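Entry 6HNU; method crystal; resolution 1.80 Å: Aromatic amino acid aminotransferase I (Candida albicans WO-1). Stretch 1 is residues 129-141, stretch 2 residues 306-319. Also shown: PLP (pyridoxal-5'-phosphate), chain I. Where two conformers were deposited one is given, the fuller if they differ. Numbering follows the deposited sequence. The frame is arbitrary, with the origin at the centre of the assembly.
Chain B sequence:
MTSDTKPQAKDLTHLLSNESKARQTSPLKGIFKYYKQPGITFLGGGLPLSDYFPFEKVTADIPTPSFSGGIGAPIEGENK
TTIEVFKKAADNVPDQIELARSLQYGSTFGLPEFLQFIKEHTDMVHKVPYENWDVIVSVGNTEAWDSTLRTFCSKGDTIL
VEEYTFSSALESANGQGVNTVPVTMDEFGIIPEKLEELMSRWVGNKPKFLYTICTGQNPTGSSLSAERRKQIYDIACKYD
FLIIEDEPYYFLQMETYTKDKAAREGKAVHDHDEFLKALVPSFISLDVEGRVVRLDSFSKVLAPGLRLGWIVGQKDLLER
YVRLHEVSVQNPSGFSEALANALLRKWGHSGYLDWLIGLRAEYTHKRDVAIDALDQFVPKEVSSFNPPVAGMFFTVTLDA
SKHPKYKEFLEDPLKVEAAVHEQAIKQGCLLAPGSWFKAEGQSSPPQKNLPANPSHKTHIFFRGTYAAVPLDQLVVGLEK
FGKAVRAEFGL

Stretch 1 (129-141) PYENWDVIVSVGN
Stretch 2 (306-319) LRLGWIVGQKDLLE

Two segments far apart in the chain meet here as neighbouring antiparallel strands, 133-138 and 309-314, whose N-to-C directions differ by 146° and whose axes approach to 4.1 Å; together the stretches bury 1014 Å². Both strands are extended, most residues having phi of -105° to -155° and psi of about 130° to 175°; Val 137 and Gln 314 have phi near -75°, and the glycines are flatter still, Gly 309 at -152/-164 and Gly 313 at 174/-175.

Three hydrogen-bonded pairs set the register, and each satisfies both amides and both carbonyls. Asp 134 N donates to Gly 313 O (2.9 Å) and Gly 313 N to Asp 134 O (3.2 Å). Ile 136 N reaches Ile 311 O at 3.1 Å, and Ile 311 N returns to Ile 136 O at 2.8 Å. Ser 138 N donates to Gly 309 O (2.9 Å), and Gly 309 N to Ser 138 O (3.0 Å). Alternating with them are the non-hydrogen-bonded pairs Val 135-Val 312 and Val 137-Trp 310, with Trp 133-Gln 314 at the end of the ladder, where alpha carbons draw closer and CA-H groups supplement the carbonyls, as from Val 135 CA to Ile 311 O at 3.2 Å.

Beyond the strand, Lys 315 N donates to Asn 132 O at 3.0 Å, extending the ladder into the first turn of a helix. Gln 314 occupies the N-cap, and its own O accepts from Leu 318 N at 3.1 Å. The Lys 315 side chain folds back so that NZ makes a weak hydrogen bond to Trp 133 O (3.3 Å); a water accepts weakly from NZ and donates to Glu 131 O. A second water accepts from Asn 132 ND2 at 3.0 Å and lies 3.2 Å from Gln 314 OE1.

Beta-branched residues suit the extended backbone and fill its buried faces. Val 135 (m) and Val 312 (t) share one face, Val 135 CG1 lying 3.9 Å from Val 312 CG2, and Trp 133 CE3 packs 3.9 Å from Val 312 CG1. On the other face Ile 136 (p, t) sets CG1 4.0 Å from Ile 311 CB and sends CD1 to 4.0 Å from Leu 318 CD2, tying the helix to the sheet. Tyr 130 (p) points toward the second strand, its ring edge meeting Gly 313, with OH 3.2 Å from Gly 313 C.

Ser 138 (p) turns OG back to accept from Gly 140 N at 3.1 Å; OG also lies 2.7 Å from a water that contacts Asn 141 OD1 (2.8 Å) and Trp 310 O (2.9 Å). Gly 309 suits this spot because a beta carbon would sit 2.9 Å from Ser 138 OG. Gly 140, at 112/168, would jam a beta carbon against the preceding carbonyl and against Arg 307 NH2.

Gly 140 sits right before a helix, at its N-cap position, and its CA lies 3.5 Å from PLP O1P. Asn 141 N donates to PLP O1P at 2.8 Å, while Arg 307 (m, m) places NH1 2.8 Å from PLP O2P and NH2 3.1 Å from PLP O3P, both hydrogen bonds, its cationic group matching the phosphate. A further water donates to Val 139 O (2.7 Å) and accepts weakly from Arg 307 NH2 (3.0 Å).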

ATOM      1  N   PRO B 129     -14.128 -17.451 -18.223  1.00 22.79           N
ATOM      2  CA  PRO B 129     -14.840 -17.867 -19.436  1.00 24.15           C
ATOM      3  C   PRO B 129     -15.085 -16.790 -20.491  1.00 23.53           C
ATOM      4  O   PRO B 129     -15.837 -17.024 -21.374  1.00 24.40           O
ATOM      5  CB  PRO B 129     -16.177 -18.302 -18.844  1.00 23.86           C
ATOM      6  CG  PRO B 129     -16.426 -17.249 -17.785  1.00 23.47           C
ATOM      7  CD  PRO B 129     -15.066 -17.117 -17.136  1.00 24.06           C
ATOM      8  N   TYR B 130     -14.412 -15.653 -20.390  1.00 23.52           N
ATOM      9  CA  TYR B 130     -14.328 -14.620 -21.459  1.00 21.33           C
ATOM     10  C   TYR B 130     -12.853 -14.394 -21.783  1.00 22.24           C
ATOM     11  O   TYR B 130     -11.948 -14.855 -21.040  1.00 19.51           O
ATOM     12  CB  TYR B 130     -15.054 -13.338 -21.057  1.00 22.22           C
ATOM     13  CG  TYR B 130     -14.502 -12.667 -19.824  1.00 18.29           C
ATOM     14  CD1 TYR B 130     -14.851 -13.094 -18.552  1.00 19.38           C
ATOM     15  CD2 TYR B 130     -13.610 -11.625 -19.944  1.00 17.81           C
ATOM     16  CE1 TYR B 130     -14.310 -12.490 -17.432  1.00 18.29           C
ATOM     17  CE2 TYR B 130     -13.078 -10.988 -18.839  1.00 17.73           C
ATOM     18  CZ  TYR B 130     -13.436 -11.430 -17.577  1.00 18.67           C
ATOM     19  OH  TYR B 130     -12.935 -10.813 -16.478  1.00 19.15           O
ATOM     20  N   GLU B 131     -12.603 -13.707 -22.890  1.00 22.01           N
ATOM     21  CA  GLU B 131     -11.279 -13.680 -23.535  1.00 23.09           C
ATOM     22  C   GLU B 131     -10.406 -12.616 -22.850  1.00 21.12           C
ATOM     23  O   GLU B 131      -9.227 -12.928 -22.572  1.00 20.18           O
ATOM     24  CB  GLU B 131     -11.502 -13.419 -25.032  1.00 27.21           C
ATOM     25  CG  GLU B 131     -10.233 -13.367 -25.854  1.00 30.52           C
ATOM     26  CD  GLU B 131      -9.455 -14.669 -25.855  1.00 33.61           C
ATOM     27  OE1 GLU B 131     -10.089 -15.757 -25.709  1.00 37.52           O
ATOM     28  OE2 GLU B 131      -8.213 -14.593 -25.979  1.00 44.44           O
ATOM     29  N   ASN B 132     -10.958 -11.422 -22.598  1.00 20.45           N
ATOM     30  CA  ASN B 132     -10.191 -10.184 -22.273  1.00 21.60           C
ATOM     31  C   ASN B 132     -10.143 -10.004 -20.745  1.00 20.23           C
ATOM     32  O   ASN B 132     -10.533  -8.944 -20.229  1.00 18.66           O
ATOM     33  CB  ASN B 132     -10.761  -8.943 -22.977  1.00 22.98           C
ATOM     34  CG  ASN B 132     -12.257  -8.743 -22.840  1.00 24.65           C
ATOM     35  OD1 ASN B 132     -13.043  -9.702 -22.811  1.00 24.58           O
ATOM     36  ND2 ASN B 132     -12.661  -7.483 -22.802  1.00 25.84           N
ATOM     37  N   TRP B 133      -9.628 -11.009 -20.056  1.00 19.71           N
ATOM     38  CA  TRP B 133      -9.454 -11.009 -18.581  1.00 19.80           C
ATOM     39  C   TRP B 133      -7.974 -10.826 -18.283  1.00 21.23           C
ATOM     40  O   TRP B 133      -7.083 -11.092 -19.175  1.00 20.28           O
ATOM     41  CB  TRP B 133     -10.011 -12.274 -17.923  1.00 20.43           C
ATOM     42  CG  TRP B 133      -9.200 -13.509 -18.161  1.00 20.72           C
ATOM     43  CD1 TRP B 133      -9.258 -14.286 -19.281  1.00 21.29           C
ATOM     44  CD2 TRP B 133      -8.201 -14.107 -17.307  1.00 20.76           C
ATOM     45  NE1 TRP B 133      -8.393 -15.339 -19.170  1.00 22.92           N
ATOM     46  CE2 TRP B 133      -7.701 -15.242 -17.993  1.00 21.15           C
ATOM     47  CE3 TRP B 133      -7.681 -13.818 -16.037  1.00 20.66           C
ATOM     48  CZ2 TRP B 133      -6.735 -16.093 -17.440  1.00 20.33           C
ATOM     49  CZ3 TRP B 133      -6.713 -14.642 -15.501  1.00 21.64           C
ATOM     50  CH2 TRP B 133      -6.263 -15.775 -16.186  1.00 22.42           C
ATOM     51  N   ASP B 134      -7.689 -10.350 -17.087  1.00 22.10           N
ATOM     52  CA  ASP B 134      -6.292 -10.161 -16.664  1.00 22.53           C
ATOM     53  C   ASP B 134      -6.203 -10.240 -15.146  1.00 21.30           C
ATOM     54  O   ASP B 134      -7.243 -10.386 -14.475  1.00 17.67           O
ATOM     55  CB  ASP B 134      -5.716  -8.854 -17.203  1.00 26.27           C
ATOM     56  CG  ASP B 134      -4.229  -8.954 -17.532  1.00 28.94           C
ATOM     57  OD1 ASP B 134      -3.665 -10.092 -17.527  1.00 33.93           O
ATOM     58  OD2 ASP B 134      -3.654  -7.912 -17.775  1.00 42.78           O
ATOM     59  N   VAL B 135      -4.961 -10.218 -14.686  1.00 20.47           N
ATOM     60  CA  VAL B 135      -4.604 -10.076 -13.259  1.00 20.63           C
ATOM     61  C   VAL B 135      -3.643  -8.899 -13.132  1.00 19.88           C
ATOM     62  O   VAL B 135      -2.763  -8.713 -13.998  1.00 18.82           O
ATOM     63  CB  VAL B 135      -4.006 -11.382 -12.735  1.00 21.54           C
ATOM     64  CG1 VAL B 135      -5.012 -12.507 -12.836  1.00 22.37           C
ATOM     65  CG2 VAL B 135      -2.752 -11.758 -13.477  1.00 26.54           C
ATOM     66  N   ILE B 136      -3.809  -8.137 -12.064  1.00 18.49           N
ATOM     67  CA  ILE B 136      -2.858  -7.091 -11.613  1.00 16.52           C
ATOM     68  C   ILE B 136      -2.537  -7.378 -10.146  1.00 16.58           C
ATOM     69  O   ILE B 136      -3.313  -8.058  -9.458  1.00 16.01           O
ATOM     70  CB  ILE B 136      -3.455  -5.681 -11.833  1.00 16.89           C
ATOM     71  CG1 ILE B 136      -4.766  -5.462 -11.074  1.00 17.17           C
ATOM     72  CG2 ILE B 136      -3.609  -5.437 -13.338  1.00 15.87           C
ATOM     73  CD1 ILE B 136      -5.265  -4.017 -11.028  1.00 16.37           C
ATOM     74  N   VAL B 137      -1.407  -6.898  -9.696  1.00 16.03           N
ATOM     75  CA  VAL B 137      -0.986  -7.060  -8.293  1.00 16.38           C
ATOM     76  C   VAL B 137      -1.775  -6.089  -7.410  1.00 16.20           C
ATOM     77  O   VAL B 137      -2.262  -5.014  -7.874  1.00 16.91           O
ATOM     78  CB  VAL B 137       0.531  -6.919  -8.155  1.00 16.41           C
ATOM     79  CG1 VAL B 137       1.213  -8.018  -8.923  1.00 17.92           C
ATOM     80  CG2 VAL B 137       1.026  -5.531  -8.557  1.00 17.95           C
ATOM     81  N   SER B 138      -1.936  -6.503  -6.163  1.00 16.15           N
ATOM     82  CA  SER B 138      -2.407  -5.670  -5.036  1.00 15.26           C
ATOM     83  C   SER B 138      -1.428  -5.838  -3.886  1.00 15.86           C
ATOM     84  O   SER B 138      -0.572  -6.751  -3.941  1.00 14.96           O
ATOM     85  CB  SER B 138      -3.783  -6.084  -4.619  1.00 17.36           C
ATOM     86  OG  SER B 138      -3.718  -7.285  -3.869  1.00 16.57           O
ATOM     87  N   VAL B 139      -1.569  -5.015  -2.851  1.00 16.25           N
ATOM     88  CA  VAL B 139      -0.800  -5.231  -1.592  1.00 16.52           C
ATOM     89  C   VAL B 139      -1.702  -5.907  -0.562  1.00 16.36           C
ATOM     90  O   VAL B 139      -1.470  -5.751   0.674  1.00 17.74           O
ATOM     91  CB  VAL B 139      -0.151  -3.915  -1.114  1.00 15.93           C
ATOM     92  CG1 VAL B 139       0.813  -3.407  -2.164  1.00 17.76           C
ATOM     93  CG2 VAL B 139      -1.159  -2.834  -0.800  1.00 15.87           C
ATOM     94  N   GLY B 140      -2.606  -6.740  -1.048  1.00 15.36           N
ATOM     95  CA  GLY B 140      -3.570  -7.480  -0.230  1.00 16.40           C
ATOM     96  C   GLY B 140      -4.990  -7.033  -0.447  1.00 16.21           C
ATOM     97  O   GLY B 140      -5.220  -5.987  -1.080  1.00 15.65           O
ATOM     98  N   ASN B 141      -5.923  -7.830   0.071  1.00 15.99           N
ATOM     99  CA  ASN B 141      -7.359  -7.628  -0.162  1.00 15.63           C
ATOM    100  C   ASN B 141      -7.837  -6.356   0.561  1.00 14.78           C
ATOM    101  O   ASN B 141      -8.826  -5.765   0.087  1.00 14.59           O
ATOM    102  CB  ASN B 141      -8.143  -8.884   0.216  1.00 14.96           C
ATOM    103  CG  ASN B 141      -8.103  -9.990  -0.812  1.00 15.98           C
ATOM    104  OD1 ASN B 141      -7.291  -9.970  -1.762  1.00 16.59           O
ATOM    105  ND2 ASN B 141      -8.958 -10.978  -0.604  1.00 14.36           N
ATOM    106  N   LEU B 306       3.336 -10.814   3.795  1.00 18.45           N
ATOM    107  CA  LEU B 306       3.696 -10.645   2.364  0.50 17.47           C
ATOM    108  C   LEU B 306       3.133  -9.309   1.871  1.00 16.61           C
ATOM    109  O   LEU B 306       3.807  -8.655   1.042  1.00 18.11           O
ATOM    110  CB  LEU B 306       3.154 -11.806   1.520  0.50 17.25           C
ATOM    111  CG  LEU B 306       4.117 -12.978   1.319  0.50 18.11           C
ATOM    112  CD1 LEU B 306       3.359 -14.252   0.984  0.50 16.91           C
ATOM    113  CD2 LEU B 306       5.156 -12.682   0.241  0.50 16.73           C
ATOM    114  N   ARG B 307       1.927  -8.961   2.302  1.00 15.57           N
ATOM    115  CA  ARG B 307       1.293  -7.720   1.780  1.00 15.72           C
ATOM    116  C   ARG B 307       1.321  -7.835   0.246  1.00 15.72           C
ATOM    117  O   ARG B 307       1.825  -6.970  -0.413  1.00 16.03           O
ATOM    118  CB  ARG B 307       2.006  -6.469   2.286  1.00 16.98           C
ATOM    119  CG  ARG B 307       1.756  -6.129   3.748  1.00 18.59           C
ATOM    120  CD  ARG B 307       0.290  -5.937   4.071  1.00 21.11           C
ATOM    121  NE  ARG B 307      -0.321  -7.180   4.485  1.00 22.45           N
ATOM    122  CZ  ARG B 307      -1.593  -7.497   4.373  1.00 24.88           C
ATOM    123  NH1 ARG B 307      -1.996  -8.670   4.803  1.00 25.23           N
ATOM    124  NH2 ARG B 307      -2.454  -6.670   3.804  1.00 24.59           N
ATOM    125  N   LEU B 308       0.756  -8.922  -0.256  1.00 15.04           N
ATOM    126  CA  LEU B 308       0.772  -9.248  -1.688  1.00 15.32           C
ATOM    127  C   LEU B 308      -0.496 -10.017  -2.012  1.00 15.77           C
ATOM    128  O   LEU B 308      -0.809 -11.042  -1.367  1.00 14.77           O
ATOM    129  CB  LEU B 308       1.996 -10.099  -2.021  1.00 16.04           C
ATOM    130  CG  LEU B 308       2.233 -10.403  -3.496  1.00 15.49           C
ATOM    131  CD1 LEU B 308       2.406  -9.138  -4.336  1.00 15.72           C
ATOM    132  CD2 LEU B 308       3.479 -11.280  -3.646  1.00 16.42           C
ATOM    133  N   GLY B 309      -1.191  -9.533  -3.011  1.00 14.62           N
ATOM    134  CA  GLY B 309      -2.312 -10.268  -3.550  1.00 15.00           C
ATOM    135  C   GLY B 309      -2.457  -9.877  -4.998  1.00 15.69           C
ATOM    136  O   GLY B 309      -1.483  -9.299  -5.612  1.00 16.18           O
ATOM    137  N   TRP B 310      -3.600 -10.191  -5.540  1.00 15.57           N
ATOM    138  CA  TRP B 310      -3.878  -9.799  -6.931  1.00 14.78           C
ATOM    139  C   TRP B 310      -5.378  -9.588  -7.123  1.00 16.09           C
ATOM    140  O   TRP B 310      -6.213  -9.901  -6.226  1.00 14.89           O
ATOM    141  CB  TRP B 310      -3.237 -10.786  -7.925  1.00 14.73           C
ATOM    142  CG  TRP B 310      -3.773 -12.172  -7.857  1.00 14.95           C
ATOM    143  CD1 TRP B 310      -4.713 -12.717  -8.670  1.00 15.84           C
ATOM    144  CD2 TRP B 310      -3.419 -13.189  -6.906  1.00 16.34           C
ATOM    145  NE1 TRP B 310      -4.945 -14.009  -8.302  1.00 18.50           N
ATOM    146  CE2 TRP B 310      -4.188 -14.326  -7.215  1.00 16.85           C
ATOM    147  CE3 TRP B 310      -2.547 -13.243  -5.818  1.00 17.90           C
ATOM    148  CZ2 TRP B 310      -4.102 -15.508  -6.489  1.00 17.99           C
ATOM    149  CZ3 TRP B 310      -2.464 -14.407  -5.087  1.00 19.02           C
ATOM    150  CH2 TRP B 310      -3.231 -15.520  -5.425  1.00 17.36           C
ATOM    151  N   ILE B 311      -5.714  -9.032  -8.271  1.00 13.44           N
ATOM    152  CA  ILE B 311      -7.114  -8.685  -8.612  1.00 14.35           C
ATOM    153  C   ILE B 311      -7.355  -9.293  -9.981  1.00 16.57           C
ATOM    154  O   ILE B 311      -6.505  -9.069 -10.863  1.00 15.57           O
ATOM    155  CB  ILE B 311      -7.323  -7.167  -8.567  1.00 14.42           C
ATOM    156  CG1 ILE B 311      -6.992  -6.583  -7.184  1.00 15.01           C
ATOM    157  CG2 ILE B 311      -8.722  -6.770  -8.999  1.00 13.58           C
ATOM    158  CD1 ILE B 311      -6.786  -5.068  -7.164  1.00 15.65           C
ATOM    159  N   VAL B 312      -8.445 -10.048 -10.130  1.00 16.22           N
ATOM    160  CA  VAL B 312      -8.869 -10.690 -11.391  1.00 15.77           C
ATOM    161  C   VAL B 312     -10.111  -9.975 -11.901  1.00 15.86           C
ATOM    162  O   VAL B 312     -11.085  -9.810 -11.149  1.00 15.84           O
ATOM    163  CB  VAL B 312      -9.115 -12.190 -11.261  1.00 15.34           C
ATOM    164  CG1 VAL B 312      -9.199 -12.826 -12.633  1.00 16.65           C
ATOM    165  CG2 VAL B 312      -8.055 -12.861 -10.386  1.00 16.01           C
ATOM    166  N   GLY B 313     -10.099  -9.642 -13.185  1.00 17.39           N
ATOM    167  CA  GLY B 313     -11.241  -8.992 -13.824  1.00 16.69           C
ATOM    168  C   GLY B 313     -10.937  -8.588 -15.254  1.00 16.70           C
ATOM    169  O   GLY B 313      -9.892  -8.962 -15.823  1.00 15.89           O
ATOM    170  N   GLN B 314     -11.892  -7.893 -15.867  1.00 17.06           N
ATOM    171  CA  GLN B 314     -11.744  -7.601 -17.307  1.00 18.44           C
ATOM    172  C   GLN B 314     -10.692  -6.497 -17.458  1.00 19.09           C
ATOM    173  O   GLN B 314     -10.537  -5.666 -16.550  1.00 18.87           O
ATOM    174  CB  GLN B 314     -13.077  -7.340 -17.988  1.00 19.20           C
ATOM    175  CG  GLN B 314     -13.837  -6.136 -17.527  1.00 19.59           C
ATOM    176  CD  GLN B 314     -14.914  -5.845 -18.551  1.00 23.31           C
ATOM    177  OE1 GLN B 314     -14.614  -5.409 -19.665  1.00 24.16           O
ATOM    178  NE2 GLN B 314     -16.163  -6.169 -18.232  1.00 21.95           N
ATOM    179  N   LYS B 315      -9.968  -6.549 -18.567  1.00 19.49           N
ATOM    180  CA  LYS B 315      -8.802  -5.677 -18.867  1.00 23.09           C
ATOM    181  C   LYS B 315      -9.149  -4.222 -18.606  1.00 20.05           C
ATOM    182  O   LYS B 315      -8.380  -3.558 -17.922  1.00 18.97           O
ATOM    183  CB  LYS B 315      -8.387  -5.827 -20.330  1.00 27.35           C
ATOM    184  CG  LYS B 315      -6.898  -5.899 -20.567  1.00 38.87           C
ATOM    185  CD  LYS B 315      -6.412  -7.329 -20.535  1.00 46.67           C
ATOM    186  CE  LYS B 315      -6.556  -8.027 -21.873  1.00 45.07           C
ATOM    187  NZ  LYS B 315      -6.020  -9.403 -21.801  1.00 47.36           N
ATOM    188  N   ASP B 316     -10.220  -3.722 -19.209  1.00 19.40           N
ATOM    189  CA  ASP B 316     -10.537  -2.285 -19.145  1.00 22.06           C
ATOM    190  C   ASP B 316     -10.901  -1.820 -17.730  1.00 21.87           C
ATOM    191  O   ASP B 316     -10.666  -0.627 -17.463  1.00 20.79           O
ATOM    192  CB  ASP B 316     -11.629  -1.887 -20.121  1.00 24.73           C
ATOM    193  CG  ASP B 316     -11.204  -2.038 -21.568  1.00 28.50           C
ATOM    194  OD1 ASP B 316      -9.967  -2.058 -21.835  1.00 29.80           O
ATOM    195  OD2 ASP B 316     -12.103  -2.227 -22.378  1.00 31.73           O
ATOM    196  N   LEU B 317     -11.415  -2.667 -16.844  1.00 20.88           N
ATOM    197  CA  LEU B 317     -11.667  -2.225 -15.442  1.00 21.30           C
ATOM    198  C   LEU B 317     -10.351  -2.276 -14.664  1.00 17.89           C
ATOM    199  O   LEU B 317     -10.074  -1.321 -13.930  1.00 18.70           O
ATOM    200  CB  LEU B 317     -12.769  -3.078 -14.787  1.00 22.26           C
ATOM    201  CG  LEU B 317     -14.121  -3.114 -15.500  1.00 23.04           C
ATOM    202  CD1 LEU B 317     -15.135  -3.963 -14.722  1.00 23.44           C
ATOM    203  CD2 LEU B 317     -14.690  -1.723 -15.756  1.00 24.41           C
ATOM    204  N   LEU B 318      -9.532  -3.309 -14.858  1.00 17.11           N
ATOM    205  CA  LEU B 318      -8.223  -3.477 -14.190  1.00 17.82           C
ATOM    206  C   LEU B 318      -7.328  -2.281 -14.533  1.00 18.39           C
ATOM    207  O   LEU B 318      -6.592  -1.844 -13.648  1.00 16.92           O
ATOM    208  CB  LEU B 318      -7.541  -4.796 -14.578  1.00 18.07           C
ATOM    209  CG  LEU B 318      -8.119  -6.064 -13.967  1.00 22.55           C
ATOM    210  CD1 LEU B 318      -7.155  -7.229 -14.071  1.00 24.13           C
ATOM    211  CD2 LEU B 318      -8.491  -5.858 -12.554  1.00 25.09           C
ATOM    212  N   GLU B 319      -7.431  -1.730 -15.749  1.00 19.53           N
ATOM    213  CA  GLU B 319      -6.621  -0.567 -16.166  1.00 20.78           C
ATOM    214  C   GLU B 319      -6.916   0.637 -15.258  1.00 19.78           C
ATOM    215  O   GLU B 319      -5.963   1.340 -14.928  1.00 18.58           O
ATOM    216  CB  GLU B 319      -6.817  -0.285 -17.658  1.00 20.98           C
ATOM    217  CG  GLU B 319      -5.945   0.858 -18.152  1.00 21.86           C
ATOM    218  CD  GLU B 319      -6.578   2.216 -17.945  1.00 22.07           C
ATOM    219  OE1 GLU B 319      -7.813   2.240 -17.727  1.00 21.92           O
ATOM    220  OE2 GLU B 319      -5.825   3.243 -17.925  1.00 22.67           O
TER
HETATM  221  N1  PLP I 502     -11.119  -9.482   3.416  1.00 25.81           N
HETATM  222  C2  PLP I 502     -11.756 -10.203   4.343  1.00 23.33           C
HETATM  223  C2A PLP I 502     -13.210 -10.467   4.168  1.00 26.54           C
HETATM  224  C3  PLP I 502     -11.088 -10.698   5.461  1.00 24.00           C
HETATM  225  O3  PLP I 502     -11.815 -11.369   6.406  1.00 21.64           O
HETATM  226  C4  PLP I 502      -9.716 -10.412   5.615  1.00 25.89           C
HETATM  227  C4A PLP I 502      -9.002 -10.895   6.795  1.00 29.74           C
HETATM  228  C5  PLP I 502      -9.055  -9.688   4.614  1.00 23.78           C
HETATM  229  C6  PLP I 502      -9.801  -9.227   3.559  1.00 25.06           C
HETATM  230  C5A PLP I 502      -7.608  -9.284   4.750  1.00 24.67           C
HETATM  231  O4P PLP I 502      -6.878  -9.548   3.521  1.00 21.78           O
HETATM  232  P   PLP I 502      -5.407  -9.133   3.279  1.00 20.55           P
HETATM  233  O1P PLP I 502      -5.144  -9.787   1.942  1.00 19.56           O
HETATM  234  O2P PLP I 502      -4.578  -9.720   4.456  1.00 18.46           O
HETATM  235  O3P PLP I 502      -5.353  -7.608   3.249  1.00 19.83           O
HETATM  236  O   HOH W   1      -6.133 -12.199 -23.368  1.00 38.27           O
HETATM  237  O   HOH W   2     -15.224  -5.875 -22.729  1.00 29.56           O
HETATM  238  O   HOH W   3      -6.114  -8.417  -3.717  1.00 13.27           O
HETATM  239  O   HOH W   4      -3.387  -4.468   1.993  1.00 20.10           O